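PDB 4WN9: nitrogenase molybdenum-iron protein alpha chain from Clostridium pasteurianum, which reduces dinitrogen to ammonia with its beta-chain partner, carrying the molybdenum-iron-sulfur cofactor and sharing an [8Fe-7S] cluster with the beta chain. Local coordinates for residues A[179-184]-A[367-372]; A[61-66]-A[85-90]; A[168-173]-A[185-190]. All coordinates share one frame; numbering follows the deposited sequence.

Contact 1 (A[179-184]-A[367-372]); sequences SQSAGH and FAHRDD. With ICS (iron-sulfur-molybdenum cluster with interstitial carbon), chain F.
The backbones come nearest where Ser179 meets Phe367, with their CA atoms 6.0 Å apart; from there 179-184 winds into a helix and 367-372 runs through a loop toward a helix of its own. Ser179 is the N-cap of helix 180-194. Ser179 OG accepts the N-H of Ser181, lies 3.4 Å from Phe367 CB, and gives its proton to a water. That water in turn donates to Phe367 O at 2.7 Å, so one solvent molecule ties the helix cap to the loop carbonyl. Two residues on, Ser181 OG, turned away from its own N (chi1 -177°), reaches the edge of the His369 ring, 2.7 Å from NE2 in a hydrogen bond whose donor could be either partner. His369 is held at its backbone as well: its N-H points nearly straight (168°) at the anti lone pair of Asp372 OD2, an oxygen that also pairs with Arg262.

The two segments form one wall of the pocket for the molybdenum-iron-sulfur cofactor, the FeMo-cofactor site of nitrogenase. His184 and Phe367 both reach sulfide S2B: His184 NE2 stands 3.2 Å from it with the sulfur in the ring plane, and Phe367 CZ approaches the same S2B to 3.2 Å. Between the rings, His184 CE1 and Phe367 CE1 are 3.7 Å apart, and the planes are steeply inclined at 76°. Gln180 CB lies over one face of the Phe367 ring, while its side chain, bent at chi2, brings the amide across the CD2-CE2 side of the ring, with OE1 3.5 Å from Phe367 CD2. That amide is gripped at both ends: OE1 accepts from Gly50 N and NE2 donates to homocitrate, the organic ligand of the cofactor.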
loop_
_atom_site.group_PDB
_atom_site.type_symbol
_atom_site.label_atom_id
_atom_site.label_comp_id
_atom_site.label_asym_id
_atom_site.label_seq_id
_atom_site.Cartn_x
_atom_site.Cartn_y
_atom_site.Cartn_z
ATOM N N SER A 179 -27.712 -28.233 15.606
ATOM C CA SER A 179 -27.439 -26.855 15.214
ATOM C C SER A 179 -26.878 -26.065 16.395
ATOM O O SER A 179 -26.698 -26.602 17.490
ATOM C CB SER A 179 -28.742 -26.177 14.746
ATOM O OG SER A 179 -29.646 -26.047 15.834
ATOM N N GLN A 180 -26.601 -24.785 16.161
ATOM C CA GLN A 180 -26.173 -23.880 17.211
ATOM C C GLN A 180 -27.173 -23.827 18.344
ATOM O O GLN A 180 -26.841 -23.372 19.443
ATOM C CB GLN A 180 -26.022 -22.435 16.688
ATOM C CG GLN A 180 -24.949 -22.247 15.639
ATOM C CD GLN A 180 -25.491 -22.403 14.232
ATOM O OE1 GLN A 180 -26.134 -23.401 13.905
ATOM N NE2 GLN A 180 -25.258 -21.396 13.395
ATOM N N SER A 181 -28.411 -24.235 18.071
ATOM C CA SER A 181 -29.477 -24.078 19.059
ATOM C C SER A 181 -29.151 -24.737 20.403
ATOM O O SER A 181 -29.317 -24.128 21.455
ATOM C CB SER A 181 -30.790 -24.653 18.532
ATOM O OG SER A 181 -31.784 -24.421 19.495
ATOM N N ALA A 182 -28.719 -25.990 20.346
ATOM C CA ALA A 182 -28.400 -26.766 21.528
ATOM C C ALA A 182 -27.353 -26.069 22.374
ATOM O O ALA A 182 -27.402 -26.145 23.584
ATOM C CB ALA A 182 -27.921 -28.164 21.132
ATOM N N GLY A 183 -26.401 -25.391 21.732
ATOM C CA GLY A 183 -25.413 -24.610 22.446
ATOM C C GLY A 183 -26.001 -23.432 23.187
ATOM O O GLY A 183 -25.531 -23.085 24.260
ATOM N N HIS A 184 -27.044 -22.813 22.641
ATOM C CA HIS A 184 -27.728 -21.741 23.359
ATOM C C HIS A 184 -28.255 -22.315 24.675
ATOM O O HIS A 184 -28.032 -21.770 25.762
ATOM C CB HIS A 184 -28.932 -21.196 22.589
ATOM C CG HIS A 184 -28.598 -20.533 21.293
ATOM N ND1 HIS A 184 -29.534 -20.342 20.297
ATOM C CD2 HIS A 184 -27.437 -20.019 20.825
ATOM C CE1 HIS A 184 -28.968 -19.716 19.281
ATOM N NE2 HIS A 184 -27.695 -19.521 19.570
ATOM N N PHE A 367 -31.933 -22.380 12.290
ATOM C CA PHE A 367 -31.971 -23.281 13.443
ATOM C C PHE A 367 -33.048 -22.943 14.479
ATOM O O PHE A 367 -33.054 -23.511 15.579
ATOM C CB PHE A 367 -30.604 -23.284 14.135
ATOM C CG PHE A 367 -30.092 -21.918 14.454
ATOM C CD1 PHE A 367 -30.645 -21.177 15.470
ATOM C CD2 PHE A 367 -29.037 -21.381 13.744
ATOM C CE1 PHE A 367 -30.179 -19.909 15.768
ATOM C CE2 PHE A 367 -28.551 -20.128 14.042
ATOM C CZ PHE A 367 -29.123 -19.388 15.054
ATOM N N ALA A 368 -33.965 -22.037 14.133
ATOM C CA ALA A 368 -35.055 -21.683 15.041
ATOM C C ALA A 368 -36.019 -22.863 15.219
ATOM O O ALA A 368 -35.966 -23.852 14.479
ATOM C CB ALA A 368 -35.798 -20.458 14.528
ATOM N N HIS A 369 -36.883 -22.758 16.215
ATOM C CA HIS A 369 -37.828 -23.825 16.528
ATOM C C HIS A 369 -39.233 -23.431 16.059
ATOM O O HIS A 369 -39.463 -22.305 15.611
ATOM C CB HIS A 369 -37.841 -24.074 18.034
ATOM C CG HIS A 369 -36.509 -24.438 18.601
ATOM N ND1 HIS A 369 -36.356 -24.918 19.883
ATOM C CD2 HIS A 369 -35.270 -24.426 18.055
ATOM C CE1 HIS A 369 -35.075 -25.140 20.120
ATOM N NE2 HIS A 369 -34.394 -24.849 19.026
ATOM N N ARG A 370 -40.185 -24.349 16.169
ATOM C CA ARG A 370 -41.557 -24.034 15.766
ATOM C C ARG A 370 -42.098 -22.756 16.461
ATOM O O ARG A 370 -42.823 -21.997 15.845
ATOM C CB ARG A 370 -42.479 -25.244 15.982
ATOM C CG ARG A 370 -42.451 -26.254 14.828
ATOM C CD ARG A 370 -43.537 -27.309 14.989
ATOM N NE ARG A 370 -44.831 -26.660 15.166
ATOM C CZ ARG A 370 -45.769 -27.044 16.020
ATOM N NH1 ARG A 370 -45.581 -28.105 16.791
ATOM N NH2 ARG A 370 -46.895 -26.349 16.118
ATOM N N ASP A 371 -41.726 -22.497 17.711
ATOM C CA ASP A 371 -42.246 -21.314 18.395
ATOM C C ASP A 371 -41.717 -19.982 17.854
ATOM O O ASP A 371 -42.331 -18.926 18.080
ATOM C CB ASP A 371 -42.065 -21.381 19.916
ATOM C CG ASP A 371 -40.683 -21.808 20.339
ATOM O OD1 ASP A 371 -40.119 -22.741 19.722
ATOM O OD2 ASP A 371 -40.176 -21.222 21.323
ATOM N N ASP A 372 -40.608 -20.012 17.121
ATOM C CA ASP A 372 -40.099 -18.782 16.529
ATOM C C ASP A 372 -40.822 -18.506 15.232
ATOM O O ASP A 372 -40.943 -17.368 14.834
ATOM C CB ASP A 372 -38.607 -18.896 16.272
ATOM C CG ASP A 372 -37.833 -19.153 17.532
ATOM O OD1 ASP A 372 -37.784 -18.242 18.371
ATOM O OD2 ASP A 372 -37.269 -20.262 17.673
HETATM FE FE1 ICS F . -29.929 -14.785 18.371
HETATM MO MO1 ICS F . -25.112 -15.312 13.385
HETATM FE FE2 ICS F . -28.129 -16.385 17.261
HETATM FE FE3 ICS F . -27.622 -13.774 17.504
HETATM FE FE4 ICS F . -29.476 -14.604 15.806
HETATM FE FE5 ICS F . -27.690 -14.829 13.977
HETATM FE FE6 ICS F . -26.317 -16.556 15.422
HETATM FE FE7 ICS F . -25.836 -14.018 15.619
HETATM C CX ICS F . -27.563 -15.017 15.920
HETATM S S1A ICS F . -30.354 -16.440 16.878
HETATM S S1B ICS F . -26.887 -16.819 13.286
HETATM S S2A ICS F . -27.893 -15.259 19.209
HETATM S S2B ICS F . -26.824 -18.150 16.833
HETATM S S3A ICS F . -29.861 -14.294 13.676
HETATM S S3B ICS F . -24.294 -15.664 15.587
HETATM S S4A ICS F . -29.660 -12.819 17.190
HETATM S S4B ICS F . -26.178 -13.236 13.558
HETATM S S5A ICS F . -25.796 -12.514 17.251
HETATM O O HOH W 1 -32.181 -26.114 15.528
#

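Contact 2 (A[61-66]-A[85-90]); sequences MGPIKD and RRFKSK. With ICS (iron-sulfur-molybdenum cluster with interstitial carbon), chain F.
Pro63 rests on one face of the Phe87 ring in a CH-pi contact, its CG 4.0 Å from the Phe87 ring centroid and 20° off the normal, shifted toward the rim. Phe87 can offer that face because its CG is tucked between the backbone N and the carbonyl carbon (chi1 45°), which carries the ring across the proline at about a right angle. The same Pro63 CG also touches the edge of the Arg85 guanidinium, 3.5 Å from NH2, so one proline carbon meets both an aromatic face and the edge of a guanidinium.

Arg85 is stretched out from CG to NE, and this extension delivers its head to the cofactor: NE lies 3.4 Å from sulfide S3B, and NH1 3.5 Å from sulfide S5A. It touches homocitrate too, and the positive charge probably helps to balance the anionic cluster and its ligand. Pro63 sits in a type I turn, Met61 to Ile64, in the loop that leads from helix 52-61 into strand 67-72 of a parallel four-stranded sheet in an alpha/beta domain; 85-90 is an irregular loop passing beside it. Next to Arg85 in that loop, Arg86 forms a salt bridge with Glu455 of the beta chain.

Farther along, Lys65 reaches straight out beyond CG to donate from NZ to Lys90 O at 2.7 Å, nearly in line with the carbonyl (163°). Asp241 and Glu92 form salt bridges with the same ammonium. Midway, a water donates to both Pro63 O (3.0 Å) and Ser89 OG (2.8 Å), and Asn100 is a further partner of that hydroxyl.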
loop_
_atom_site.group_PDB
_atom_site.type_symbol
_atom_site.label_atom_id
_atom_site.label_comp_id
_atom_site.label_asym_id
_atom_site.label_seq_id
_atom_site.Cartn_x
_atom_site.Cartn_y
_atom_site.Cartn_z
ATOM N N MET A 61 -21.625 -17.213 25.388
ATOM C CA MET A 61 -20.563 -17.002 26.370
ATOM C C MET A 61 -19.459 -16.040 25.903
ATOM O O MET A 61 -19.080 -15.114 26.622
ATOM C CB MET A 61 -19.939 -18.343 26.749
ATOM C CG MET A 61 -20.882 -19.273 27.512
ATOM S SD MET A 61 -21.731 -18.408 28.850
ATOM C CE MET A 61 -20.341 -18.029 29.908
ATOM N N GLY A 62 -18.935 -16.258 24.706
ATOM C CA GLY A 62 -17.807 -15.460 24.210
ATOM C C GLY A 62 -17.807 -13.984 24.554
ATOM O O GLY A 62 -16.810 -13.447 25.036
ATOM N N PRO A 63 -18.933 -13.306 24.333
ATOM C CA PRO A 63 -18.988 -11.867 24.592
ATOM C C PRO A 63 -18.719 -11.386 26.027
ATOM O O PRO A 63 -18.461 -10.196 26.220
ATOM C CB PRO A 63 -20.419 -11.508 24.204
ATOM C CG PRO A 63 -20.828 -12.563 23.241
ATOM C CD PRO A 63 -20.205 -13.807 23.792
ATOM N N ILE A 64 -18.810 -12.268 27.019
ATOM C CA ILE A 64 -18.468 -11.869 28.387
ATOM C C ILE A 64 -16.972 -11.573 28.455
ATOM O O ILE A 64 -16.150 -12.481 28.487
ATOM C CB ILE A 64 -18.859 -12.931 29.435
ATOM C CG1 ILE A 64 -20.383 -13.033 29.538
ATOM C CG2 ILE A 64 -18.259 -12.579 30.786
ATOM C CD1 ILE A 64 -20.858 -14.207 30.364
ATOM N N LYS A 65 -16.641 -10.287 28.510
ATOM C CA LYS A 65 -15.301 -9.811 28.159
ATOM C C LYS A 65 -14.201 -10.060 29.188
ATOM O O LYS A 65 -13.030 -10.167 28.825
ATOM C CB LYS A 65 -15.364 -8.321 27.844
ATOM C CG LYS A 65 -15.828 -7.474 29.015
ATOM C CD LYS A 65 -16.197 -6.078 28.575
ATOM C CE LYS A 65 -16.934 -5.336 29.676
ATOM N NZ LYS A 65 -17.314 -3.961 29.270
ATOM N N ASP A 66 -14.556 -10.136 30.466
ATOM C CA ASP A 66 -13.537 -10.234 31.523
ATOM C C ASP A 66 -13.424 -11.652 32.021
ATOM O O ASP A 66 -12.805 -11.922 33.050
ATOM C CB ASP A 66 -13.817 -9.259 32.679
ATOM C CG ASP A 66 -15.217 -9.403 33.253
ATOM O OD1 ASP A 66 -15.914 -10.369 32.898
ATOM O OD2 ASP A 66 -15.633 -8.534 34.048
ATOM N N ARG A 85 -17.295 -13.228 14.658
ATOM C CA ARG A 85 -18.555 -12.708 15.165
ATOM C C ARG A 85 -18.234 -11.385 15.884
ATOM O O ARG A 85 -17.417 -11.345 16.826
ATOM C CB ARG A 85 -19.222 -13.722 16.096
ATOM C CG ARG A 85 -20.557 -13.262 16.645
ATOM C CD ARG A 85 -21.359 -14.407 17.240
ATOM N NE ARG A 85 -22.549 -13.963 17.990
ATOM C CZ ARG A 85 -22.588 -13.755 19.306
ATOM N NH1 ARG A 85 -23.718 -13.382 19.880
ATOM N NH2 ARG A 85 -21.504 -13.910 20.058
ATOM N N ARG A 86 -18.868 -10.305 15.438
ATOM C CA ARG A 86 -18.426 -8.947 15.803
ATOM C C ARG A 86 -19.088 -8.334 17.061
ATOM O O ARG A 86 -19.526 -7.160 17.043
ATOM C CB ARG A 86 -18.653 -8.022 14.614
ATOM C CG ARG A 86 -18.012 -8.488 13.316
ATOM C CD ARG A 86 -18.378 -7.563 12.173
ATOM N NE ARG A 86 -18.074 -6.181 12.516
ATOM C CZ ARG A 86 -18.976 -5.207 12.612
ATOM N NH1 ARG A 86 -18.581 -3.984 12.958
ATOM N NH2 ARG A 86 -20.259 -5.448 12.361
ATOM N N PHE A 87 -19.136 -9.100 18.149
ATOM C CA PHE A 87 -19.603 -8.547 19.421
ATOM C C PHE A 87 -18.566 -7.533 19.889
ATOM O O PHE A 87 -17.380 -7.833 19.931
ATOM C CB PHE A 87 -19.871 -9.623 20.511
ATOM C CG PHE A 87 -18.800 -10.688 20.642
ATOM C CD1 PHE A 87 -17.689 -10.494 21.460
ATOM C CD2 PHE A 87 -18.942 -11.907 19.989
ATOM C CE1 PHE A 87 -16.720 -11.479 21.599
ATOM C CE2 PHE A 87 -17.984 -12.900 20.116
ATOM C CZ PHE A 87 -16.866 -12.686 20.923
ATOM N N LYS A 88 -19.018 -6.325 20.202
ATOM C CA LYS A 88 -18.112 -5.278 20.635
ATOM C C LYS A 88 -17.957 -5.227 22.149
ATOM O O LYS A 88 -18.915 -5.412 22.903
ATOM C CB LYS A 88 -18.576 -3.944 20.073
ATOM C CG LYS A 88 -18.577 -3.920 18.543
ATOM C CD LYS A 88 -17.353 -4.662 18.013
ATOM C CE LYS A 88 -16.897 -4.184 16.655
ATOM N NZ LYS A 88 -15.433 -4.414 16.521
ATOM N N SER A 89 -16.728 -4.987 22.586
ATOM C CA SER A 89 -16.420 -4.904 23.984
ATOM C C SER A 89 -15.496 -3.716 24.214
ATOM O O SER A 89 -14.666 -3.394 23.357
ATOM C CB SER A 89 -15.713 -6.166 24.471
ATOM O OG SER A 89 -16.499 -7.322 24.263
ATOM N N LYS A 90 -15.638 -3.075 25.375
ATOM C CA LYS A 90 -14.577 -2.219 25.889
ATOM C C LYS A 90 -14.276 -2.451 27.369
ATOM O O LYS A 90 -15.063 -3.056 28.111
ATOM C CB LYS A 90 -14.856 -0.740 25.603
ATOM C CG LYS A 90 -16.224 -0.245 25.990
ATOM C CD LYS A 90 -16.372 1.206 25.556
ATOM C CE LYS A 90 -17.825 1.585 25.336
ATOM N NZ LYS A 90 -18.647 1.269 26.536
HETATM FE FE1 ICS F . -29.929 -14.785 18.371
HETATM MO MO1 ICS F . -25.112 -15.312 13.385
HETATM FE FE2 ICS F . -28.129 -16.385 17.261
HETATM FE FE3 ICS F . -27.622 -13.774 17.504
HETATM FE FE4 ICS F . -29.476 -14.604 15.806
HETATM FE FE5 ICS F . -27.690 -14.829 13.977
HETATM FE FE6 ICS F . -26.317 -16.556 15.422
HETATM FE FE7 ICS F . -25.836 -14.018 15.619
HETATM C CX ICS F . -27.563 -15.017 15.920
HETATM S S1A ICS F . -30.354 -16.440 16.878
HETATM S S1B ICS F . -26.887 -16.819 13.286
HETATM S S2A ICS F . -27.893 -15.259 19.209
HETATM S S2B ICS F . -26.824 -18.150 16.833
HETATM S S3A ICS F . -29.861 -14.294 13.676
HETATM S S3B ICS F . -24.294 -15.664 15.587
HETATM S S4A ICS F . -29.660 -12.819 17.190
HETATM S S4B ICS F . -26.178 -13.236 13.558
HETATM S S5A ICS F . -25.796 -12.514 17.251
HETATM O O HOH W 2 -19.161 -8.287 24.063
#

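Contact 3 (A[168-173]-A[185-190])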
loop_
_atom_site.group_PDB
_atom_site.type_symbol
_atom_site.label_atom_id
_atom_site.label_comp_id
_atom_site.label_asym_id
_atom_site.label_seq_id
_atom_site.Cartn_x
_atom_site.Cartn_y
_atom_site.Cartn_z
ATOM N N HIS A 168 -16.164 -22.451 34.792
ATOM C CA HIS A 168 -17.416 -22.994 34.282
ATOM C C HIS A 168 -17.175 -23.953 33.130
ATOM O O HIS A 168 -16.587 -23.571 32.115
ATOM C CB HIS A 168 -18.341 -21.861 33.837
ATOM C CG HIS A 168 -18.668 -20.881 34.925
ATOM N ND1 HIS A 168 -19.117 -21.271 36.169
ATOM C CD2 HIS A 168 -18.632 -19.527 34.946
ATOM C CE1 HIS A 168 -19.334 -20.200 36.911
ATOM N NE2 HIS A 168 -19.046 -19.128 36.194
ATOM N N ALA A 169 -17.610 -25.202 33.301
ATOM C CA ALA A 169 -17.530 -26.186 32.245
ATOM C C ALA A 169 -18.811 -26.180 31.415
ATOM O O ALA A 169 -19.911 -26.007 31.937
ATOM C CB ALA A 169 -17.268 -27.576 32.811
ATOM N N PHE A 170 -18.649 -26.372 30.114
ATOM C CA PHE A 170 -19.776 -26.496 29.205
ATOM C C PHE A 170 -19.609 -27.717 28.300
ATOM O O PHE A 170 -18.622 -27.849 27.564
ATOM C CB PHE A 170 -19.900 -25.242 28.357
ATOM C CG PHE A 170 -20.258 -24.009 29.134
ATOM C CD1 PHE A 170 -19.279 -23.241 29.722
ATOM C CD2 PHE A 170 -21.574 -23.593 29.226
ATOM C CE1 PHE A 170 -19.596 -22.088 30.420
ATOM C CE2 PHE A 170 -21.899 -22.447 29.915
ATOM C CZ PHE A 170 -20.914 -21.692 30.514
ATOM N N SER A 171 -20.583 -28.612 28.339
ATOM C CA SER A 171 -20.519 -29.796 27.519
ATOM C C SER A 171 -21.261 -29.543 26.209
ATOM O O SER A 171 -22.356 -30.077 25.966
ATOM C CB SER A 171 -21.043 -31.009 28.290
ATOM O OG SER A 171 -20.115 -31.375 29.314
ATOM N N CYS A 172 -20.620 -28.719 25.366
ATOM C CA CYS A 172 -21.154 -28.332 24.061
ATOM C C CYS A 172 -20.461 -28.979 22.849
ATOM O O CYS A 172 -20.309 -28.340 21.796
ATOM C CB CYS A 172 -21.126 -26.806 23.921
ATOM S SG CYS A 172 -19.588 -25.976 24.382
ATOM N N GLU A 173 -20.062 -30.241 22.983
ATOM C CA GLU A 173 -19.567 -31.001 21.837
ATOM C C GLU A 173 -20.428 -30.667 20.610
ATOM O O GLU A 173 -21.644 -30.484 20.719
ATOM C CB GLU A 173 -19.614 -32.504 22.117
ATOM C CG GLU A 173 -18.579 -33.000 23.119
ATOM C CD GLU A 173 -19.029 -32.966 24.589
ATOM O OE1 GLU A 173 -18.320 -33.566 25.409
ATOM O OE2 GLU A 173 -20.043 -32.342 24.946
ATOM N N HIS A 185 -28.986 -23.410 24.540
ATOM C CA HIS A 185 -29.648 -24.055 25.661
ATOM C C HIS A 185 -28.607 -24.456 26.692
ATOM O O HIS A 185 -28.760 -24.184 27.882
ATOM C CB HIS A 185 -30.413 -25.282 25.166
ATOM C CG HIS A 185 -31.447 -25.782 26.127
ATOM N ND1 HIS A 185 -32.520 -26.551 25.731
ATOM C CD2 HIS A 185 -31.579 -25.614 27.465
ATOM C CE1 HIS A 185 -33.260 -26.845 26.785
ATOM N NE2 HIS A 185 -32.707 -26.293 27.850
ATOM N N ILE A 186 -27.542 -25.102 26.225
ATOM C CA ILE A 186 -26.472 -25.571 27.104
ATOM C C ILE A 186 -25.876 -24.411 27.906
ATOM O O ILE A 186 -25.708 -24.510 29.111
ATOM C CB ILE A 186 -25.392 -26.336 26.302
ATOM C CG1 ILE A 186 -25.931 -27.697 25.865
ATOM C CG2 ILE A 186 -24.145 -26.568 27.129
ATOM C CD1 ILE A 186 -25.035 -28.443 24.901
ATOM N N ALA A 187 -25.588 -23.299 27.243
ATOM C CA ALA A 187 -25.049 -22.137 27.928
ATOM C C ALA A 187 -26.054 -21.542 28.925
ATOM O O ALA A 187 -25.673 -21.203 30.032
ATOM C CB ALA A 187 -24.618 -21.082 26.931
ATOM N N ASN A 188 -27.315 -21.394 28.517
ATOM C CA ASN A 188 -28.346 -20.826 29.394
ATOM C C ASN A 188 -28.400 -21.586 30.732
ATOM O O ASN A 188 -28.366 -20.974 31.798
ATOM C CB ASN A 188 -29.733 -20.853 28.737
ATOM C CG ASN A 188 -30.006 -19.639 27.860
ATOM O OD1 ASN A 188 -30.961 -18.892 28.088
ATOM N ND2 ASN A 188 -29.183 -19.442 26.850
ATOM N N ASN A 189 -28.468 -22.914 30.666
ATOM C CA ASN A 189 -28.450 -23.748 31.875
ATOM C C ASN A 189 -27.385 -23.347 32.902
ATOM O O ASN A 189 -27.716 -22.927 34.010
ATOM C CB ASN A 189 -28.284 -25.226 31.509
ATOM C CG ASN A 189 -29.483 -25.771 30.753
ATOM O OD1 ASN A 189 -30.510 -25.104 30.647
ATOM N ND2 ASN A 189 -29.346 -26.971 30.197
ATOM N N THR A 190 -26.110 -23.469 32.541
ATOM C CA THR A 190 -25.037 -23.173 33.483
ATOM C C THR A 190 -24.970 -21.702 33.867
ATOM O O THR A 190 -24.545 -21.371 34.970
ATOM C CB THR A 190 -23.667 -23.593 32.940
ATOM O OG1 THR A 190 -23.687 -24.991 32.665
ATOM C CG2 THR A 190 -22.569 -23.295 33.953
#
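Ser171 O is met from two quarters: it accepts a hydrogen bond from Lys176 NZ, and the terminal methyl of Ile186 presses on it, CD1 lying 3.3 Å from Ser171 O. The same Ile186 CD1 reaches on to the backbone of Cys172, 4.0 Å from its CA, carried there by a side chain whose CG1 branch lies opposite the carbonyl carbon (chi1 -72°) and continues extended to CD1. One branched residue of the helix thus covers the turn where strand 167-170 ends.

A step back along the strand, Phe170 lays the CD2-CE2 side of its ring against the helix. Its CE2 is 3.7 Å from both Ala187 CA and Thr190 CB, while Ile186 O lies near the ring's edge, 4.2 Å from Phe170 CD2. This is strand-to-helix packing in an alpha/beta domain: strand 167-170 closes one end of a parallel four-stranded sheet, and the helix that follows returns roughly antiparallel to it, at 153° with the short axes 9.2 Å apart. Phe170 is also joined by Tyr140 of the adjacent strand, their rings nearly parallel, and by Cys56 and Met61 of helix 52-61.

Across the two segments the touching groups are mostly aliphatic and ring carbons and backbone atoms, so the helix is held to the sheet edge by van der Waals and hydrophobic packing, without hydrogen bonds between them.

Overall arrangement
Along the chain contact 2 comes first and closes before the others open; contacts 3 and 1 then interlock, because helix 180-194 gives its first turn to contact 1 and the next to contact 3. Their centres lie about 15 Å apart, against about 21 Å between contacts 1 and 2 and about 17 Å between 2 and 3. Contact 2 meets contact 3 where Met61 CE packs on Phe170 CZ at 3.8 Å. Contacts 1 and 2 do not touch each other, yet both reach the molybdenum-iron-sulfur cofactor. Contact 3 seats the shared helix against the sheet of strands 67-72 and 167-170, linking the cofactor wall to that alpha/beta domain.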